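Local structure of LysM domain protein (Mycobacterium smegmatis, 4OKC) at residues D3-G8 and G15-G20. The protein probably binds mannose as a dimeric lectin of the bulb-type (beta-prism II) kind. Residues are numbered along the deposited sequence; the frame is centred on the assembly and turned at random.
Sequences DTLTAG and GSLQSG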
# COMPACT_ATOMS: atom_id res chain seq x y z
N ASP A 3 17.83 20.09 2.36
CA ASP A 3 16.65 20.96 2.16
C ASP A 3 15.94 20.69 0.83
O ASP A 3 15.08 21.48 0.41
CB ASP A 3 17.04 22.43 2.28
CG ASP A 3 17.94 22.85 1.16
OD1 ASP A 3 18.43 21.97 0.42
OD2 ASP A 3 18.13 24.07 1.01
N THR A 4 16.32 19.60 0.16
CA THR A 4 15.76 19.37 -1.15
C THR A 4 15.34 17.88 -1.38
O THR A 4 15.98 16.97 -0.93
CB THR A 4 16.69 19.94 -2.31
OG1 THR A 4 17.04 21.31 -2.04
CG2 THR A 4 15.97 19.92 -3.64
N LEU A 5 14.19 17.70 -2.03
CA LEU A 5 13.70 16.39 -2.50
C LEU A 5 13.45 16.46 -3.97
O LEU A 5 12.58 17.21 -4.42
CB LEU A 5 12.39 15.98 -1.82
CG LEU A 5 12.44 14.92 -0.72
CD1 LEU A 5 11.03 14.54 -0.29
CD2 LEU A 5 13.17 13.71 -1.18
N THR A 6 14.19 15.66 -4.73
CA THR A 6 14.05 15.67 -6.18
C THR A 6 13.15 14.54 -6.67
O THR A 6 12.77 13.66 -5.88
CB THR A 6 15.45 15.68 -6.88
OG1 THR A 6 16.22 14.55 -6.43
CG2 THR A 6 16.18 16.95 -6.57
N ALA A 7 12.81 14.57 -7.98
CA ALA A 7 11.80 13.64 -8.58
C ALA A 7 12.14 12.20 -8.26
O ALA A 7 13.29 11.79 -8.38
CB ALA A 7 11.69 13.85 -10.16
N GLY A 8 11.15 11.44 -7.78
CA GLY A 8 11.37 10.09 -7.30
C GLY A 8 12.10 9.95 -5.95
O GLY A 8 12.41 8.84 -5.52
N GLY A 15 12.06 10.47 8.83
CA GLY A 15 12.99 11.27 8.01
C GLY A 15 12.48 12.71 7.80
O GLY A 15 11.30 12.99 8.09
N SER A 16 13.34 13.61 7.33
CA SER A 16 12.91 14.97 7.11
C SER A 16 13.83 15.80 6.26
O SER A 16 14.93 15.38 5.92
CB SER A 16 12.82 15.69 8.45
OG SER A 16 14.13 15.95 8.89
N LEU A 17 13.37 17.01 5.97
CA LEU A 17 14.13 18.07 5.36
C LEU A 17 14.38 19.09 6.43
O LEU A 17 13.63 19.16 7.41
CB LEU A 17 13.32 18.76 4.24
CG LEU A 17 12.99 18.00 2.94
CD1 LEU A 17 12.18 18.92 2.01
CD2 LEU A 17 14.28 17.47 2.23
N GLN A 18 15.41 19.91 6.22
CA GLN A 18 15.78 20.94 7.13
C GLN A 18 16.29 22.09 6.31
O GLN A 18 17.02 21.84 5.36
CB GLN A 18 16.89 20.43 8.06
CG GLN A 18 17.58 21.52 8.86
CD GLN A 18 17.53 21.26 10.35
OE1 GLN A 18 17.91 20.18 10.83
NE2 GLN A 18 17.05 22.24 11.11
N SER A 19 15.94 23.34 6.67
CA SER A 19 16.44 24.50 5.93
C SER A 19 17.94 24.68 6.22
O SER A 19 18.46 24.25 7.27
CB SER A 19 15.66 25.77 6.26
OG SER A 19 15.90 26.17 7.60
N GLY A 20 18.62 25.34 5.28
CA GLY A 20 20.05 25.57 5.41
C GLY A 20 20.42 26.18 6.73
O GLY A 20 21.43 25.80 7.34
O HOH W 1 17.03 25.99 2.95
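In this bulb-type (beta-prism II) lectin-like fold, the N-terminal strand 4-6 leaves the neighbourhood of strand 16-18 to join a sheet of the second subunit, and Asp-3 and Leu-17 meet where the two paths part. Their CA atoms are 5.0 Å apart, yet no direct hydrogen bond links the segments, and their touching parts run 139° apart. Backbone bonds to strand 16-18 from this end of the chain come from Met-1 (to Ser-16) and Gly-2 (to Gln-18). Beyond them, Thr-4 to Thr-6 pair antiparallel with the other chain, where Leu-5 packs on Leu-86 of that subunit.

With CG anti to the carbonyl carbon (chi1 -68°), Leu-17 brings its CD2 methyl against the Thr-4 backbone, 3.6 Å from both Thr-4 N and Thr-4 O, and 4.3 Å from CG of Leu-5, a looser apolar contact. CB of Asp-3 lies 3.1 Å from Gln-18 O, a close carbon-oxygen van der Waals contact and not a hydrogen bond. OG1 of Thr-4 donates to OD1 of Asp-3 from above the carboxylate plane, 61° out of it, while a water bridges OD2 of Asp-3 and N of Gly-20, 2.9 Å from each, accepting from the Gly-20 N-H.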